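Side-chain contacts in adhesion G-protein coupled receptor G6 (Danio rerio, PDB 6V55), which is an adhesion G-protein coupled receptor linked to myelination, whose extracellular region binds calcium and probably takes part in cell adhesion: residues S18-Y21 against Y25-S28; A176-S181 against A190-V195. One frame throughout, in Å; residues are numbered along the deposited sequence.

Contact 1. Residues S18-Y21 against Y25-S28; sequences SPCY and YPPS
A type II beta turn packs against the following extended segment of the same loop here, P19 and C20 against Y25 and P26, in the CUB domain between strand 13-17 and strand 30-36. The turn, from S18 to Y21, is closed by Y21 N bonding to S18 O at 3.2 Å, with C20 at its third position. It presents P19 O to the other segment, where the CA-H of Y25 approaches it, CA to O 3.3 Å and 148° at the hydrogen. The pyrrolidine rings of P19 and P26 lie at a slant to one another, CB of P19 meeting CD of P26 at 3.9 Å.

Y25 touches the turn with its backbone and CB, while its ring leads away. CG sits between the backbone N and the carbonyl carbon (chi1 46°), and the phenol runs into the domain, where its hydroxyl bonds to D61 and its ring meets F95 edge-to-face. D61 is a ligand of the bound calcium, and the Y25 side chain lies about 5 Å from the ion, which makes the tyrosine a second-shell neighbour of the calcium site and ties this loop to it. On the outer side C20 carries its sulfur across to the second proline, with SG 3.8 Å from CG of P26 and 3.9 Å from its CD.

Contact 2. Residues A176-S181 against A190-V195; sequences AFEKTS and ASYCSV
F177 and V195 meet with the methyl at the ring's edge: CG2 of V195 lies near the plane of the phenyl group, 3.7 Å from CE1. With CG anti to the backbone N (chi1 -176°), the phenylalanine ring swings out to the methyl; I163, F164 and L186 also pack on it. V195, just past the end of strand 191-194, points toward segment 176-181 and offers CG2 to the ring, and I222 and V224 of strand 221-226 touch it as well, so the pair is buried between two sheets.

E178, the next residue along, serves the other side of its strand. Its extended chain brings the carboxylate up to Y192, with OE2 4.2 Å from CE1 and the two planes 30° apart. This is a loose approach, and the polar partner of OE2 is the hydroxyl of S256. Y192 in turn meets F187 edge-to-face.

Strand 185-188 runs between the two segments and pairs with both, so these are next-but-one neighbours that touch through side chains on both faces of an antiparallel sheet, as in the concanavalin-like beta sandwich of the pentraxin family.

Overall arrangement
From the N terminus, the chain first passes contact 1, which closes a very short loop in the CUB domain: three residues separate its segments, and both lie on the connection from strand 13-17 to strand 30-36. The chain then completes that domain and enters the pentraxin-like domain, where contact 2 closes a longer loop of eight residues that includes strand 185-188. The two are in series and neither encloses nor crosses the other. Their centres are about 68 Å apart and their nearest atoms about 54 Å, so each works within its own domain. Contact 1 joins parts of a loop beside the calcium site; contact 2 joins alternate strands of one sheet, and its C193 is disulfide-bonded to C235, just after strand 229-234 of the other sheet.

Contact 1. Residues S18-Y21 against Y25-S28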
# COMPACT_ATOMS: atom_id res chain seq x y z
N SER A 18 7.53 2.26 -2.93
CA SER A 18 6.73 1.69 -4.02
C SER A 18 7.67 1.28 -5.16
O SER A 18 8.77 1.85 -5.27
CB SER A 18 5.73 2.73 -4.52
OG SER A 18 6.40 3.85 -5.09
N PRO A 19 7.30 0.28 -5.98
CA PRO A 19 8.21 -0.21 -7.03
C PRO A 19 8.54 0.87 -8.05
O PRO A 19 7.69 1.70 -8.38
CB PRO A 19 7.43 -1.37 -7.67
CG PRO A 19 6.03 -1.29 -7.10
CD PRO A 19 6.19 -0.67 -5.76
N CYS A 20 9.85 0.96 -8.36
CA CYS A 20 10.49 1.90 -9.28
C CYS A 20 10.53 3.35 -8.78
O CYS A 20 10.87 4.23 -9.57
CB CYS A 20 9.87 1.86 -10.70
SG CYS A 20 9.49 0.21 -11.33
N TYR A 21 10.22 3.61 -7.49
CA TYR A 21 10.38 4.95 -6.90
C TYR A 21 11.86 5.34 -6.93
O TYR A 21 12.72 4.51 -6.62
CB TYR A 21 9.85 4.97 -5.45
CG TYR A 21 10.02 6.28 -4.66
CD1 TYR A 21 9.04 7.28 -4.69
CD2 TYR A 21 11.17 6.53 -3.88
CE1 TYR A 21 9.21 8.48 -3.99
CE2 TYR A 21 11.35 7.72 -3.22
CZ TYR A 21 10.36 8.68 -3.26
OH TYR A 21 10.56 9.85 -2.56
N TYR A 25 5.46 4.12 -10.53
CA TYR A 25 5.18 2.72 -10.28
C TYR A 25 4.62 2.06 -11.55
O TYR A 25 4.14 2.76 -12.45
CB TYR A 25 4.22 2.57 -9.10
CG TYR A 25 2.99 3.46 -9.03
CD1 TYR A 25 1.86 3.18 -9.80
CD2 TYR A 25 2.93 4.50 -8.13
CE1 TYR A 25 0.73 3.98 -9.71
CE2 TYR A 25 1.81 5.30 -8.03
CZ TYR A 25 0.70 5.02 -8.81
OH TYR A 25 -0.43 5.81 -8.72
N PRO A 26 4.72 0.74 -11.68
CA PRO A 26 4.10 0.09 -12.83
C PRO A 26 2.60 -0.02 -12.60
O PRO A 26 2.14 0.15 -11.46
CB PRO A 26 4.80 -1.28 -12.88
CG PRO A 26 6.05 -1.11 -12.03
CD PRO A 26 5.62 -0.19 -10.96
N PRO A 27 1.81 -0.25 -13.64
CA PRO A 27 0.39 -0.57 -13.41
C PRO A 27 0.22 -1.95 -12.78
O PRO A 27 1.16 -2.75 -12.73
CB PRO A 27 -0.21 -0.55 -14.82
CG PRO A 27 0.81 -0.04 -15.73
CD PRO A 27 2.12 -0.20 -15.08
N SER A 28 -1.01 -2.19 -12.29
CA SER A 28 -1.51 -3.50 -11.84
C SER A 28 -0.67 -4.12 -10.73
O SER A 28 -0.48 -5.34 -10.66
CB SER A 28 -1.65 -4.44 -13.01
OG SER A 28 -2.14 -3.71 -14.10

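Contact 2. Residues A176-S181 against A190-V195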
# COMPACT_ATOMS: atom_id res chain seq x y z
N ALA A 176 13.01 4.65 52.53
CA ALA A 176 12.12 3.54 52.25
C ALA A 176 10.70 3.87 52.68
O ALA A 176 10.50 4.46 53.75
CB ALA A 176 12.59 2.26 52.96
N PHE A 177 9.72 3.49 51.87
CA PHE A 177 8.32 3.57 52.25
C PHE A 177 7.81 2.16 52.42
O PHE A 177 7.68 1.41 51.45
CB PHE A 177 7.48 4.32 51.23
CG PHE A 177 6.05 4.52 51.64
CD1 PHE A 177 5.73 4.92 52.93
CD2 PHE A 177 5.03 4.34 50.72
CE1 PHE A 177 4.41 5.12 53.31
CE2 PHE A 177 3.70 4.55 51.09
CZ PHE A 177 3.40 4.94 52.39
N GLU A 178 7.51 1.78 53.66
CA GLU A 178 7.13 0.41 53.94
C GLU A 178 6.10 0.42 55.05
O GLU A 178 6.15 1.26 55.96
CB GLU A 178 8.35 -0.41 54.34
CG GLU A 178 9.24 0.33 55.29
CD GLU A 178 10.38 -0.51 55.79
OE1 GLU A 178 10.85 -1.38 55.03
OE2 GLU A 178 10.80 -0.29 56.95
N LYS A 179 5.15 -0.50 54.97
CA LYS A 179 4.15 -0.68 56.01
C LYS A 179 4.68 -1.72 57.01
O LYS A 179 5.14 -2.80 56.61
CB LYS A 179 2.79 -1.10 55.42
CG LYS A 179 1.82 0.07 55.12
CD LYS A 179 2.29 1.03 54.03
N THR A 180 4.65 -1.36 58.30
CA THR A 180 5.54 -1.94 59.31
C THR A 180 4.80 -2.68 60.43
O THR A 180 3.66 -3.12 60.24
CB THR A 180 6.37 -0.83 59.95
OG1 THR A 180 5.47 0.12 60.54
CG2 THR A 180 7.23 -0.11 58.90
N SER A 181 5.47 -2.83 61.59
CA SER A 181 4.78 -3.20 62.83
C SER A 181 3.71 -2.18 63.18
O SER A 181 2.59 -2.54 63.56
CB SER A 181 5.77 -3.32 63.99
OG SER A 181 6.67 -4.39 63.82
N ALA A 190 17.94 7.03 59.21
CA ALA A 190 17.85 5.98 60.21
C ALA A 190 16.61 6.13 61.07
O ALA A 190 16.45 5.36 62.03
CB ALA A 190 19.09 5.98 61.12
N SER A 191 15.73 7.08 60.77
CA SER A 191 14.57 7.37 61.59
C SER A 191 13.31 6.83 60.94
O SER A 191 13.30 6.42 59.78
CB SER A 191 14.45 8.88 61.82
OG SER A 191 14.37 9.57 60.58
N TYR A 192 12.22 6.85 61.70
CA TYR A 192 10.93 6.36 61.25
C TYR A 192 9.89 7.46 61.40
O TYR A 192 9.63 7.94 62.51
CB TYR A 192 10.50 5.14 62.05
CG TYR A 192 11.22 3.87 61.72
CD1 TYR A 192 10.66 2.92 60.86
CD2 TYR A 192 12.48 3.62 62.28
CE1 TYR A 192 11.34 1.74 60.56
CE2 TYR A 192 13.16 2.47 61.99
CZ TYR A 192 12.60 1.54 61.14
OH TYR A 192 13.34 0.40 60.91
N CYS A 193 9.31 7.86 60.28
CA CYS A 193 8.27 8.88 60.23
C CYS A 193 6.97 8.19 59.84
O CYS A 193 6.78 7.85 58.67
CB CYS A 193 8.65 9.99 59.25
SG CYS A 193 10.29 10.73 59.58
N SER A 194 6.10 7.96 60.82
CA SER A 194 4.85 7.24 60.57
C SER A 194 3.86 8.16 59.86
O SER A 194 3.66 9.31 60.27
CB SER A 194 4.25 6.71 61.86
OG SER A 194 2.84 6.70 61.77
N VAL A 195 3.26 7.66 58.79
CA VAL A 195 2.22 8.41 58.10
C VAL A 195 0.88 7.73 58.32
O VAL A 195 -0.05 7.90 57.51
CB VAL A 195 2.53 8.51 56.59
CG1 VAL A 195 3.66 9.49 56.37
CG2 VAL A 195 2.85 7.15 56.01